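Local coordinates for Anapc5 protein (Xenopus laevis, PDB 5BPZ), which is a subunit of the anaphase-promoting complex (APC/C), the cell-cycle ubiquitin ligase, and probably serves there as part of its scaffold, at residues S42-N47 / R57-I62; K75-V80 / S90-I95; Q108-L113 / L139-L144. One frame throughout, in Å; residues are numbered along the deposited sequence.

Contact 1. Residues S42-N47 / R57-I62; sequences SEMSKN and RLNKQI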
ATOM      1  N   SER A  42      -6.389  -0.638   1.004  1.00 34.45           N
ATOM      2  CA  SER A  42      -7.130   0.104   2.025  1.00 35.13           C
ATOM      3  C   SER A  42      -7.993   1.214   1.396  1.00 39.29           C
ATOM      4  O   SER A  42      -9.192   1.295   1.687  1.00 38.30           O
ATOM      5  CB  SER A  42      -6.173   0.685   3.055  1.00 38.57           C
ATOM      6  OG  SER A  42      -6.875   1.403   4.053  1.00 46.72           O
ATOM      7  N   GLU A  43      -7.382   2.043   0.513  1.00 34.99           N
ATOM      8  CA  GLU A  43      -8.053   3.136  -0.184  1.00 34.51           C
ATOM      9  C   GLU A  43      -9.154   2.651  -1.111  1.00 38.80           C
ATOM     10  O   GLU A  43     -10.167   3.335  -1.265  1.00 38.68           O
ATOM     11  CB  GLU A  43      -7.050   4.035  -0.926  1.00 35.60           C
ATOM     12  CG  GLU A  43      -6.171   4.868   0.008  1.00 45.20           C
ATOM     13  CD  GLU A  43      -6.906   5.637   1.091  1.00 62.51           C
ATOM     14  OE1 GLU A  43      -7.842   6.398   0.751  1.00 51.06           O
ATOM     15  OE2 GLU A  43      -6.571   5.447   2.284  1.00 55.10           O
ATOM     16  N   MET A  44      -8.979   1.461  -1.698  1.00 36.44           N
ATOM     17  CA  MET A  44      -9.992   0.879  -2.574  1.00 36.82           C
ATOM     18  C   MET A  44     -11.246   0.499  -1.784  1.00 38.96           C
ATOM     19  O   MET A  44     -12.349   0.763  -2.249  1.00 38.52           O
ATOM     20  CB  MET A  44      -9.441  -0.338  -3.323  1.00 39.74           C
ATOM     21  CG  MET A  44      -8.722   0.029  -4.595  1.00 44.70           C
ATOM     22  SD  MET A  44      -7.735  -1.351  -5.231  1.00 50.34           S
ATOM     23  CE  MET A  44      -9.039  -2.297  -6.061  1.00 47.98           C
ATOM     24  N   SER A  45     -11.082  -0.096  -0.584  1.00 35.49           N
ATOM     25  CA  SER A  45     -12.217  -0.509   0.235  1.00 36.09           C
ATOM     26  C   SER A  45     -12.998   0.676   0.809  1.00 40.26           C
ATOM     27  O   SER A  45     -14.192   0.563   1.020  1.00 40.54           O
ATOM     28  CB  SER A  45     -11.784  -1.476   1.336  1.00 39.75           C
ATOM     29  OG  SER A  45     -10.830  -0.891   2.205  1.00 53.89           O
ATOM     30  N   LYS A  46     -12.332   1.806   1.014  1.00 37.50           N
ATOM     31  CA  LYS A  46     -12.896   3.026   1.593  1.00 37.74           C
ATOM     32  C   LYS A  46     -13.564   3.950   0.568  1.00 41.76           C
ATOM     33  O   LYS A  46     -14.320   4.832   0.972  1.00 44.79           O
ATOM     34  CB  LYS A  46     -11.792   3.801   2.343  1.00 39.30           C
ATOM     35  CG  LYS A  46     -11.343   3.152   3.651  1.00 48.83           C
ATOM     36  CD  LYS A  46      -9.944   3.609   4.072  1.00 61.16           C
ATOM     37  CE  LYS A  46      -9.955   4.820   4.974  1.00 77.90           C
ATOM     38  NZ  LYS A  46      -8.586   5.349   5.217  1.00 86.73           N
ATOM     39  N   ASN A  47     -13.249   3.797  -0.731  1.00 35.80           N
ATOM     40  CA  ASN A  47     -13.755   4.645  -1.821  1.00 35.39           C
ATOM     41  C   ASN A  47     -15.281   4.864  -1.754  1.00 36.51           C
ATOM     42  O   ASN A  47     -16.054   3.931  -1.938  1.00 34.79           O
ATOM     43  CB  ASN A  47     -13.329   4.069  -3.180  1.00 37.72           C
ATOM     44  CG  ASN A  47     -13.466   4.992  -4.373  1.00 59.28           C
ATOM     45  OD1 ASN A  47     -14.127   6.038  -4.338  1.00 42.75           O
ATOM     46  ND2 ASN A  47     -12.871   4.581  -5.490  1.00 55.61           N
ATOM     47  N   ARG A  57     -15.071  -5.788  -8.651  1.00 44.14           N
ATOM     48  CA  ARG A  57     -14.522  -5.867 -10.009  1.00 45.74           C
ATOM     49  C   ARG A  57     -13.098  -5.320  -9.997  1.00 51.42           C
ATOM     50  O   ARG A  57     -12.200  -5.965 -10.525  1.00 53.26           O
ATOM     51  CB  ARG A  57     -15.374  -5.063 -11.010  1.00 43.74           C
ATOM     52  CG  ARG A  57     -16.775  -5.609 -11.250  1.00 51.01           C
ATOM     53  CD  ARG A  57     -17.472  -4.882 -12.391  1.00 52.43           C
ATOM     54  NE  ARG A  57     -18.844  -5.364 -12.576  1.00 54.71           N
ATOM     55  CZ  ARG A  57     -19.929  -4.594 -12.539  1.00 63.17           C
ATOM     56  NH1 ARG A  57     -19.818  -3.287 -12.336  1.00 52.02           N
ATOM     57  NH2 ARG A  57     -21.131  -5.125 -12.703  1.00 53.10           N
ATOM     58  N   LEU A  58     -12.889  -4.148  -9.367  1.00 47.73           N
ATOM     59  CA  LEU A  58     -11.578  -3.508  -9.273  1.00 48.01           C
ATOM     60  C   LEU A  58     -10.545  -4.334  -8.505  1.00 53.95           C
ATOM     61  O   LEU A  58      -9.375  -4.326  -8.888  1.00 54.49           O
ATOM     62  CB  LEU A  58     -11.684  -2.092  -8.710  1.00 46.59           C
ATOM     63  CG  LEU A  58     -12.261  -1.047  -9.657  1.00 52.34           C
ATOM     64  CD1 LEU A  58     -12.376   0.273  -8.972  1.00 51.81           C
ATOM     65  CD2 LEU A  58     -11.419  -0.898 -10.923  1.00 55.55           C
ATOM     66  N   ASN A  59     -10.976  -5.076  -7.457  1.00 49.07           N
ATOM     67  CA  ASN A  59     -10.108  -5.965  -6.679  1.00 48.29           C
ATOM     68  C   ASN A  59      -9.578  -7.118  -7.537  1.00 54.45           C
ATOM     69  O   ASN A  59      -8.492  -7.624  -7.253  1.00 54.33           O
ATOM     70  CB  ASN A  59     -10.821  -6.513  -5.434  1.00 50.68           C
ATOM     71  CG  ASN A  59     -10.800  -5.589  -4.237  1.00 77.53           C
ATOM     72  OD1 ASN A  59     -11.847  -5.257  -3.669  1.00 85.40           O
ATOM     73  ND2 ASN A  59      -9.614  -5.164  -3.807  1.00 57.67           N
ATOM     74  N   LYS A  60     -10.340  -7.529  -8.583  1.00 52.35           N
ATOM     75  CA  LYS A  60      -9.930  -8.578  -9.522  1.00 53.70           C
ATOM     76  C   LYS A  60      -8.858  -8.004 -10.471  1.00 55.98           C
ATOM     77  O   LYS A  60      -7.863  -8.670 -10.756  1.00 56.04           O
ATOM     78  CB  LYS A  60     -11.128  -9.087 -10.357  1.00 59.35           C
ATOM     79  CG  LYS A  60     -12.253  -9.743  -9.560  1.00 79.79           C
ATOM     80  CD  LYS A  60     -13.482  -9.971 -10.440  1.00 94.24           C
ATOM     81  CE  LYS A  60     -14.723 -10.347  -9.661  1.00107.37           C
ATOM     82  NZ  LYS A  60     -14.727 -11.780  -9.262  1.00117.01           N
ATOM     83  N   GLN A  61      -9.078  -6.774 -10.961  1.00 51.63           N
ATOM     84  CA  GLN A  61      -8.190  -6.074 -11.888  1.00 52.28           C
ATOM     85  C   GLN A  61      -6.813  -5.777 -11.261  1.00 54.46           C
ATOM     86  O   GLN A  61      -5.808  -5.755 -11.974  1.00 54.43           O
ATOM     87  CB  GLN A  61      -8.881  -4.782 -12.380  1.00 54.59           C
ATOM     88  CG  GLN A  61      -8.184  -4.057 -13.535  1.00 76.59           C
ATOM     89  CD  GLN A  61      -9.074  -3.060 -14.240  1.00105.40           C
ATOM     90  OE1 GLN A  61      -9.757  -2.237 -13.619  1.00101.58           O
ATOM     91  NE2 GLN A  61      -9.072  -3.099 -15.565  1.00102.56           N
ATOM     92  N   ILE A  62      -6.778  -5.597  -9.927  1.00 49.83           N
ATOM     93  CA  ILE A  62      -5.594  -5.240  -9.145  1.00 48.04           C
ATOM     94  C   ILE A  62      -4.698  -6.440  -8.777  1.00 50.79           C
ATOM     95  O   ILE A  62      -3.518  -6.221  -8.496  1.00 49.93           O
ATOM     96  CB  ILE A  62      -6.064  -4.406  -7.900  1.00 50.26           C
ATOM     97  CG1 ILE A  62      -5.600  -2.942  -8.006  1.00 49.98           C
ATOM     98  CG2 ILE A  62      -5.719  -5.022  -6.531  1.00 49.53           C
ATOM     99  CD1 ILE A  62      -6.188  -2.157  -9.211  1.00 55.25           C
TER

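Contact 2. Residues K75-V80 / S90-I95; sequences KLIKIV and SVHIRI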
ATOM      1  N   LYS A  75       5.545   4.336 -11.100  1.00 32.75           N
ATOM      2  CA  LYS A  75       4.895   3.343 -11.956  1.00 32.62           C
ATOM      3  C   LYS A  75       3.594   2.845 -11.346  1.00 34.90           C
ATOM      4  O   LYS A  75       2.595   2.727 -12.056  1.00 33.99           O
ATOM      5  CB  LYS A  75       5.827   2.173 -12.285  1.00 34.90           C
ATOM      6  CG  LYS A  75       5.414   1.456 -13.569  1.00 45.38           C
ATOM      7  CD  LYS A  75       6.339   0.296 -13.898  1.00 57.24           C
ATOM      8  CE  LYS A  75       5.619  -0.825 -14.600  1.00 63.53           C
ATOM      9  NZ  LYS A  75       6.325  -2.123 -14.416  1.00 77.69           N
ATOM     10  N   LEU A  76       3.600   2.570 -10.035  1.00 30.88           N
ATOM     11  CA  LEU A  76       2.410   2.111  -9.327  1.00 29.62           C
ATOM     12  C   LEU A  76       1.284   3.131  -9.420  1.00 33.61           C
ATOM     13  O   LEU A  76       0.169   2.748  -9.752  1.00 34.69           O
ATOM     14  CB  LEU A  76       2.724   1.779  -7.862  1.00 28.33           C
ATOM     15  CG  LEU A  76       1.533   1.367  -6.994  1.00 31.38           C
ATOM     16  CD1 LEU A  76       0.868   0.080  -7.521  1.00 31.40           C
ATOM     17  CD2 LEU A  76       1.954   1.190  -5.563  1.00 29.33           C
ATOM     18  N   ILE A  77       1.579   4.422  -9.189  1.00 30.19           N
ATOM     19  CA  ILE A  77       0.578   5.502  -9.273  1.00 30.48           C
ATOM     20  C   ILE A  77       0.020   5.616 -10.694  1.00 35.27           C
ATOM     21  O   ILE A  77      -1.182   5.828 -10.853  1.00 36.74           O
ATOM     22  CB  ILE A  77       1.139   6.857  -8.704  1.00 34.41           C
ATOM     23  CG1 ILE A  77       1.566   6.737  -7.198  1.00 33.57           C
ATOM     24  CG2 ILE A  77       0.182   8.050  -8.931  1.00 35.87           C
ATOM     25  CD1 ILE A  77       0.526   6.114  -6.190  1.00 36.16           C
ATOM     26  N   LYS A  78       0.883   5.450 -11.724  1.00 32.86           N
ATOM     27  CA  LYS A  78       0.460   5.508 -13.129  1.00 34.81           C
ATOM     28  C   LYS A  78      -0.543   4.393 -13.434  1.00 38.36           C
ATOM     29  O   LYS A  78      -1.583   4.663 -14.013  1.00 39.19           O
ATOM     30  CB  LYS A  78       1.664   5.469 -14.081  1.00 38.82           C
ATOM     31  CG  LYS A  78       2.374   6.811 -14.196  1.00 48.96           C
ATOM     32  CD  LYS A  78       3.614   6.732 -15.074  1.00 56.87           C
ATOM     33  CE  LYS A  78       4.126   8.100 -15.466  1.00 68.04           C
ATOM     34  NZ  LYS A  78       4.780   8.804 -14.331  1.00 76.58           N
ATOM     35  N   ILE A  79      -0.285   3.180 -12.934  1.00 35.86           N
ATOM     36  CA  ILE A  79      -1.185   2.030 -13.082  1.00 36.58           C
ATOM     37  C   ILE A  79      -2.533   2.295 -12.389  1.00 42.33           C
ATOM     38  O   ILE A  79      -3.578   2.088 -13.004  1.00 45.22           O
ATOM     39  CB  ILE A  79      -0.507   0.718 -12.593  1.00 37.81           C
ATOM     40  CG1 ILE A  79       0.702   0.367 -13.492  1.00 39.46           C
ATOM     41  CG2 ILE A  79      -1.519  -0.435 -12.554  1.00 38.38           C
ATOM     42  CD1 ILE A  79       1.653  -0.657 -12.947  1.00 45.44           C
ATOM     43  N   VAL A  80      -2.503   2.765 -11.125  1.00 37.24           N
ATOM     44  CA  VAL A  80      -3.697   3.069 -10.319  1.00 36.60           C
ATOM     45  C   VAL A  80      -4.545   4.176 -10.980  1.00 41.83           C
ATOM     46  O   VAL A  80      -5.765   4.085 -10.955  1.00 41.25           O
ATOM     47  CB  VAL A  80      -3.346   3.391  -8.835  1.00 39.00           C
ATOM     48  CG1 VAL A  80      -4.602   3.682  -8.016  1.00 39.70           C
ATOM     49  CG2 VAL A  80      -2.562   2.250  -8.193  1.00 37.10           C
ATOM     50  N   SER A  90      -5.146   9.646  -3.519  1.00 42.84           N
ATOM     51  CA  SER A  90      -5.327   9.299  -2.112  1.00 42.33           C
ATOM     52  C   SER A  90      -4.239   8.347  -1.649  1.00 42.74           C
ATOM     53  O   SER A  90      -3.768   8.463  -0.518  1.00 44.16           O
ATOM     54  CB  SER A  90      -6.701   8.680  -1.883  1.00 47.29           C
ATOM     55  OG  SER A  90      -7.728   9.557  -2.313  1.00 61.14           O
ATOM     56  N   VAL A  91      -3.850   7.408  -2.518  1.00 36.16           N
ATOM     57  CA  VAL A  91      -2.788   6.433  -2.275  1.00 34.01           C
ATOM     58  C   VAL A  91      -1.465   7.200  -2.166  1.00 36.72           C
ATOM     59  O   VAL A  91      -0.744   7.036  -1.178  1.00 35.90           O
ATOM     60  CB  VAL A  91      -2.745   5.345  -3.385  1.00 35.72           C
ATOM     61  CG1 VAL A  91      -1.466   4.515  -3.315  1.00 33.66           C
ATOM     62  CG2 VAL A  91      -3.966   4.443  -3.313  1.00 35.43           C
ATOM     63  N   HIS A  92      -1.186   8.062  -3.167  1.00 34.34           N
ATOM     64  CA  HIS A  92       0.022   8.881  -3.257  1.00 36.43           C
ATOM     65  C   HIS A  92       0.238   9.775  -2.023  1.00 41.78           C
ATOM     66  O   HIS A  92       1.331   9.758  -1.448  1.00 41.33           O
ATOM     67  CB  HIS A  92       0.030   9.690  -4.567  1.00 39.31           C
ATOM     68  CG  HIS A  92       1.241  10.549  -4.736  1.00 44.94           C
ATOM     69  ND1 HIS A  92       2.471  10.008  -5.058  1.00 46.29           N
ATOM     70  CD2 HIS A  92       1.378  11.888  -4.582  1.00 50.63           C
ATOM     71  CE1 HIS A  92       3.308  11.032  -5.109  1.00 47.75           C
ATOM     72  NE2 HIS A  92       2.701  12.179  -4.818  1.00 50.77           N
ATOM     73  N   ILE A  93      -0.813  10.509  -1.596  1.00 40.51           N
ATOM     74  CA  ILE A  93      -0.771  11.419  -0.441  1.00 42.90           C
ATOM     75  C   ILE A  93      -0.668  10.643   0.883  1.00 46.31           C
ATOM     76  O   ILE A  93      -0.052  11.144   1.822  1.00 48.09           O
ATOM     77  CB  ILE A  93      -1.948  12.466  -0.443  1.00 48.97           C
ATOM     78  CG1 ILE A  93      -2.071  13.242  -1.790  1.00 49.82           C
ATOM     79  CG2 ILE A  93      -1.888  13.438   0.748  1.00 53.91           C
ATOM     80  CD1 ILE A  93      -0.939  14.245  -2.165  1.00 63.68           C
ATOM     81  N   ARG A  94      -1.260   9.439   0.969  1.00 41.56           N
ATOM     82  CA  ARG A  94      -1.181   8.632   2.193  1.00 42.17           C
ATOM     83  C   ARG A  94       0.272   8.194   2.451  1.00 44.93           C
ATOM     84  O   ARG A  94       0.722   8.237   3.595  1.00 46.81           O
ATOM     85  CB  ARG A  94      -2.126   7.420   2.137  1.00 41.67           C
ATOM     86  CG  ARG A  94      -2.031   6.505   3.354  1.00 56.42           C
ATOM     87  CD  ARG A  94      -3.227   6.629   4.271  1.00 65.89           C
ATOM     88  NE  ARG A  94      -4.240   5.637   3.931  1.00 70.63           N
ATOM     89  CZ  ARG A  94      -4.665   4.682   4.751  1.00 84.89           C
ATOM     90  NH1 ARG A  94      -4.199   4.606   5.991  1.00 78.13           N
ATOM     91  NH2 ARG A  94      -5.577   3.813   4.346  1.00 62.68           N
ATOM     92  N   ILE A  95       0.986   7.769   1.390  1.00 38.32           N
ATOM     93  CA  ILE A  95       2.393   7.369   1.470  1.00 37.89           C
ATOM     94  C   ILE A  95       3.221   8.607   1.795  1.00 43.89           C
ATOM     95  O   ILE A  95       4.019   8.562   2.727  1.00 45.95           O
ATOM     96  CB  ILE A  95       2.860   6.608   0.193  1.00 37.58           C
ATOM     97  CG1 ILE A  95       2.159   5.237   0.116  1.00 35.19           C
ATOM     98  CG2 ILE A  95       4.400   6.442   0.155  1.00 37.39           C
ATOM     99  CD1 ILE A  95       1.782   4.851  -1.306  1.00 40.91           C
TER

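Contact 3. Residues Q108-L113 / L139-L144; sequences QFFDDL and LAYNKL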
ATOM      1  N   GLN A 108       1.241   2.668  12.918  1.00 64.70           N
ATOM      2  CA  GLN A 108      -0.182   2.975  13.066  1.00 65.02           C
ATOM      3  C   GLN A 108      -0.963   2.534  11.822  1.00 64.46           C
ATOM      4  O   GLN A 108      -2.112   2.124  11.953  1.00 65.14           O
ATOM      5  CB  GLN A 108      -0.390   4.468  13.343  1.00 68.63           C
ATOM      6  CG  GLN A 108      -1.786   4.826  13.855  1.00 94.30           C
ATOM      7  CD  GLN A 108      -1.991   6.315  13.987  1.00124.37           C
ATOM      8  OE1 GLN A 108      -1.239   7.131  13.435  1.00121.06           O
ATOM      9  NE2 GLN A 108      -3.030   6.702  14.713  1.00121.73           N
ATOM     10  N   PHE A 109      -0.344   2.616  10.625  1.00 56.75           N
ATOM     11  CA  PHE A 109      -0.981   2.162   9.383  1.00 51.05           C
ATOM     12  C   PHE A 109      -1.208   0.646   9.450  1.00 54.96           C
ATOM     13  O   PHE A 109      -2.282   0.174   9.078  1.00 52.00           O
ATOM     14  CB  PHE A 109      -0.165   2.543   8.125  1.00 48.09           C
ATOM     15  CG  PHE A 109      -0.624   1.813   6.873  1.00 45.34           C
ATOM     16  CD1 PHE A 109      -1.841   2.123   6.273  1.00 46.53           C
ATOM     17  CD2 PHE A 109       0.124   0.766   6.345  1.00 45.71           C
ATOM     18  CE1 PHE A 109      -2.288   1.416   5.152  1.00 44.77           C
ATOM     19  CE2 PHE A 109      -0.322   0.064   5.219  1.00 45.66           C
ATOM     20  CZ  PHE A 109      -1.527   0.393   4.632  1.00 42.79           C
ATOM     21  N   PHE A 110      -0.190  -0.100   9.918  1.00 54.79           N
ATOM     22  CA  PHE A 110      -0.237  -1.554  10.066  1.00 55.83           C
ATOM     23  C   PHE A 110      -1.278  -2.001  11.092  1.00 63.73           C
ATOM     24  O   PHE A 110      -1.983  -2.979  10.833  1.00 62.61           O
ATOM     25  CB  PHE A 110       1.158  -2.127  10.376  1.00 59.01           C
ATOM     26  CG  PHE A 110       1.986  -2.372   9.134  1.00 56.70           C
ATOM     27  CD1 PHE A 110       1.808  -3.522   8.375  1.00 57.38           C
ATOM     28  CD2 PHE A 110       2.934  -1.445   8.716  1.00 57.61           C
ATOM     29  CE1 PHE A 110       2.563  -3.742   7.219  1.00 55.71           C
ATOM     30  CE2 PHE A 110       3.697  -1.670   7.566  1.00 57.15           C
ATOM     31  CZ  PHE A 110       3.502  -2.812   6.822  1.00 53.83           C
ATOM     32  N   ASP A 111      -1.399  -1.267  12.227  1.00 65.24           N
ATOM     33  CA  ASP A 111      -2.372  -1.538  13.297  1.00 69.49           C
ATOM     34  C   ASP A 111      -3.801  -1.347  12.774  1.00 71.72           C
ATOM     35  O   ASP A 111      -4.633  -2.243  12.923  1.00 72.05           O
ATOM     36  CB  ASP A 111      -2.135  -0.615  14.519  1.00 76.57           C
ATOM     37  CG  ASP A 111      -0.851  -0.823  15.314  1.00 92.79           C
ATOM     38  OD1 ASP A 111      -0.032  -1.682  14.917  1.00 93.13           O
ATOM     39  OD2 ASP A 111      -0.651  -0.100  16.315  1.00103.83           O
ATOM     40  N   ASP A 112      -4.070  -0.180  12.147  1.00 66.70           N
ATOM     41  CA  ASP A 112      -5.369   0.180  11.569  1.00 65.37           C
ATOM     42  C   ASP A 112      -5.791  -0.758  10.438  1.00 63.23           C
ATOM     43  O   ASP A 112      -6.970  -1.093  10.344  1.00 63.10           O
ATOM     44  CB  ASP A 112      -5.367   1.647  11.089  1.00 66.85           C
ATOM     45  CG  ASP A 112      -5.304   2.693  12.197  1.00 83.17           C
ATOM     46  OD1 ASP A 112      -5.495   2.328  13.380  1.00 87.72           O
ATOM     47  OD2 ASP A 112      -5.070   3.879  11.878  1.00 90.86           O
ATOM     48  N   LEU A 113      -4.829  -1.191   9.599  1.00 56.27           N
ATOM     49  CA  LEU A 113      -5.055  -2.112   8.480  1.00 53.41           C
ATOM     50  C   LEU A 113      -5.456  -3.505   8.983  1.00 60.73           C
ATOM     51  O   LEU A 113      -6.324  -4.140   8.378  1.00 59.81           O
ATOM     52  CB  LEU A 113      -3.795  -2.197   7.604  1.00 50.72           C
ATOM     53  CG  LEU A 113      -3.865  -2.993   6.307  1.00 52.45           C
ATOM     54  CD1 LEU A 113      -4.583  -2.217   5.201  1.00 50.25           C
ATOM     55  CD2 LEU A 113      -2.493  -3.350   5.847  1.00 53.58           C
ATOM     56  N   LEU A 139       1.720 -10.693   9.044  1.00 55.55           N
ATOM     57  CA  LEU A 139       2.522 -11.707   9.738  1.00 57.97           C
ATOM     58  C   LEU A 139       4.013 -11.415   9.588  1.00 61.54           C
ATOM     59  O   LEU A 139       4.705 -11.338  10.602  1.00 63.61           O
ATOM     60  CB  LEU A 139       2.217 -13.136   9.264  1.00 58.77           C
ATOM     61  CG  LEU A 139       0.928 -13.802   9.754  1.00 65.01           C
ATOM     62  CD1 LEU A 139       0.703 -15.114   9.025  1.00 65.76           C
ATOM     63  CD2 LEU A 139       0.951 -14.055  11.259  1.00 70.89           C
ATOM     64  N   ALA A 140       4.505 -11.216   8.334  1.00 55.46           N
ATOM     65  CA  ALA A 140       5.917 -10.909   8.065  1.00 55.97           C
ATOM     66  C   ALA A 140       6.334  -9.598   8.728  1.00 61.58           C
ATOM     67  O   ALA A 140       7.480  -9.493   9.176  1.00 64.61           O
ATOM     68  CB  ALA A 140       6.190 -10.867   6.573  1.00 54.82           C
ATOM     69  N   TYR A 141       5.391  -8.627   8.845  1.00 56.50           N
ATOM     70  CA  TYR A 141       5.621  -7.357   9.532  1.00 57.41           C
ATOM     71  C   TYR A 141       5.847  -7.586  11.022  1.00 65.17           C
ATOM     72  O   TYR A 141       6.808  -7.049  11.558  1.00 66.47           O
ATOM     73  CB  TYR A 141       4.466  -6.350   9.324  1.00 56.64           C
ATOM     74  CG  TYR A 141       4.659  -5.048  10.083  1.00 59.32           C
ATOM     75  CD1 TYR A 141       5.574  -4.093   9.646  1.00 60.72           C
ATOM     76  CD2 TYR A 141       3.951  -4.788  11.254  1.00 61.88           C
ATOM     77  CE1 TYR A 141       5.781  -2.910  10.357  1.00 62.97           C
ATOM     78  CE2 TYR A 141       4.142  -3.603  11.967  1.00 64.28           C
ATOM     79  CZ  TYR A 141       5.053  -2.664  11.509  1.00 70.82           C
ATOM     80  OH  TYR A 141       5.249  -1.492  12.198  1.00 73.12           O
ATOM     81  N   ASN A 142       4.950  -8.351  11.687  1.00 63.86           N
ATOM     82  CA  ASN A 142       5.001  -8.653  13.126  1.00 67.89           C
ATOM     83  C   ASN A 142       6.228  -9.476  13.539  1.00 75.96           C
ATOM     84  O   ASN A 142       6.723  -9.298  14.651  1.00 79.12           O
ATOM     85  CB  ASN A 142       3.700  -9.325  13.602  1.00 68.81           C
ATOM     86  CG  ASN A 142       2.466  -8.446  13.565  1.00 90.30           C
ATOM     87  OD1 ASN A 142       2.468  -7.281  13.980  1.00 85.80           O
ATOM     88  ND2 ASN A 142       1.357  -9.020  13.132  1.00 82.00           N
ATOM     89  N   LYS A 143       6.728 -10.365  12.652  1.00 73.40           N
ATOM     90  CA  LYS A 143       7.937 -11.162  12.904  1.00 78.07           C
ATOM     91  C   LYS A 143       9.123 -10.279  12.495  1.00 86.02           C
ATOM     92  O   LYS A 143       9.993 -10.671  11.710  1.00 86.84           O
ATOM     93  CB  LYS A 143       7.889 -12.486  12.122  1.00 80.29           C
ATOM     94  CG  LYS A 143       7.100 -13.572  12.851  1.00 92.70           C
ATOM     95  CD  LYS A 143       5.945 -14.104  12.011  1.00 97.75           C
ATOM     96  CE  LYS A 143       4.667 -14.243  12.804  1.00103.79           C
ATOM     97  NZ  LYS A 143       4.006 -12.931  13.042  1.00106.97           N
ATOM     98  N   LEU A 144       9.115  -9.057  13.046  1.00 84.12           N
ATOM     99  CA  LEU A 144      10.012  -7.965  12.737  1.00 84.14           C
ATOM    100  C   LEU A 144      11.474  -8.180  13.144  1.00 90.41           C
ATOM    101  O   LEU A 144      12.151  -9.056  12.617  1.00 92.19           O
ATOM    102  CB  LEU A 144       9.479  -6.606  13.269  1.00 84.01           C
ATOM    103  CG  LEU A 144       8.980  -6.442  14.716  1.00 92.44           C
ATOM    104  CD1 LEU A 144       9.643  -5.239  15.375  1.00 95.26           C
ATOM    105  CD2 LEU A 144       7.501  -6.166  14.735  1.00 93.30           C
TER

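Contact 1. Residues S42-N47 / R57-I62
Met44 and Asn59 mark the closest backbone approach, their CA atoms 8.0 Å apart, where the C-terminal end of helix 32-46 runs antiparallel to helix 52-67: the axes of 42-46 and 57-62 lie 11.0 Å apart, with 163° between their directions. At that spacing the two backbones do not touch each other, and one long side chain does the bridging. Met44 points toward helix 52-67 and accounts for most of the 173 Å² buried. Its CG lies anti to the carbonyl carbon (chi1 -86°), which sends the chain out across the gap, and a bend at chi3 of 81° turns the methyl onto the facing helix. There Met44 CE rests against the backbone as well as a side chain, 3.5 Å from Leu58 O and 3.7 Å from Leu58 CB. The sulfur takes another neighbour: Met44 SD lies 3.8 Å from Ile62 CG1, the two side chains reaching tip to tip. Leu58 and Ile62, four residues apart, therefore supply successive points on one helix face for a single methionine, while the Asn59 side chain borders the methyl. No hydrogen bond joins 42-47 to 57-62, and the methionine's contacts are van der Waals ones. Ile62 also packs on Leu40 and Leu41 of helix 32-46, extending the same seam toward the N terminus.

Polar groups of 42-47 are employed beside the seam. Ser42 O accepts from both Lys46 N and Ser45 OG, the latter at 2.8 Å and tilted out of the carbonyl plane. Lys55 NZ, from the partner helix, bonds to Ser45 O near the helix end. Short connection, antiparallel axes and an apolar seam together make this a helical hairpin, the first in the all-helical N-terminal domain of Apc5.

Contact 2. Residues K75-V80 / S90-I95
Ile77 meets Val91 and His92 in two different orientations, and that difference defines the contact. Against Val91 it slides past in the opposite direction, so the touch falls between methyl branches: Ile77 CD1 is 3.8 Å from Val91 CG1. Against His92 it crosses at about a right angle, with Ile77 CD1 4.0 Å from His92 CB and CG1 further back beside the imidazole, which it approaches obliquely. The delta methyl thus sits where the two neighbouring residues diverge. Its position follows from the torsions: CG1 stands anti to the carbonyl carbon (chi1 -60°), and chi2 of -51° folds CD1 round toward helix 85-99.

The backbones come near at this point too, the CA atoms of Ile77 and His92 being 6.9 Å apart. With no hydrogen bond across and 185 Å² buried, the evidence is for an apolar junction centred on one isoleucine. The His92 ring also meets an aromatic neighbour, Phe160 of helix 146-164, their ring planes inclined at about 50°. On the inner side Leu76 packs on Ser36 and Val80 on Leu40, both of helix 32-46, so helix 73-83 is held by that helix as well as by its successor. A very short connection separates helix 73-83 from helix 85-99, and the contact joins their facing sides as a helical hairpin with a very short turn within the helical domain.

Contact 3. Residues Q108-L113 / L139-L144
Phe110 and Tyr141 form the whole of the first shell, laying their rings face to face. The centroids are 3.8 Å apart and the planes differ by 2°, so the rings are practically parallel. Ring atoms oppose one another across the interface, the closest pair being Phe110 CD2 and Tyr141 CE1 at 3.6 Å. Phe110 CB adds a CH-pi contact, 4.1 Å from the centroid of the Tyr141 ring and 27° off its normal. The CA atoms of the pair stand 8.3 Å apart, leaving the rings to span the space between the helices; Tyr141 reaches in with CG opposite its own N (chi1 177°).

Further out, Phe109 CD2 lies toward the rim of the other face of the Phe110 ring. Leu38 of helix 32-46 and Ile138 of helix 129-142 also touch Phe110, while Val149 of helix 146-164 packs against Tyr141. Beyond the stack, Leu139 O accepts from both Lys143 N and Lys143 NZ, the latter at 3.0 Å, where helix 129-142 ends and Lys143 centres an inverse gamma turn. Were Tyr141 an alanine, Phe110 would probably lose its stacking partner on this face and a gap would open between the two helices.

No hydrogen bond links the segments; cohesion here probably comes mainly from dispersion between broad aromatic surfaces and from their burial away from water.

In the fold
From the N terminus, contact 1 closes first, turning helix 52-67 back along helix 32-46 through a short connection. Contact 2 follows, folding helix 73-83 against helix 85-99, and contact 3 spans the longest interval, bringing helix 129-142 to helix 103-114. The three are in series, neither nested nor crossed. Helix 32-46 is common ground: Arg94 of contact 2 makes a salt bridge to Glu43 of contact 1, and Ser42 packs on Leu113 of contact 3. Arg94 also touches Phe109, linking contacts 2 and 3, although these lie about 20 Å apart between centres, on opposite sides of the chain's centre. Successive helical pairs are thus gathered into one compact domain.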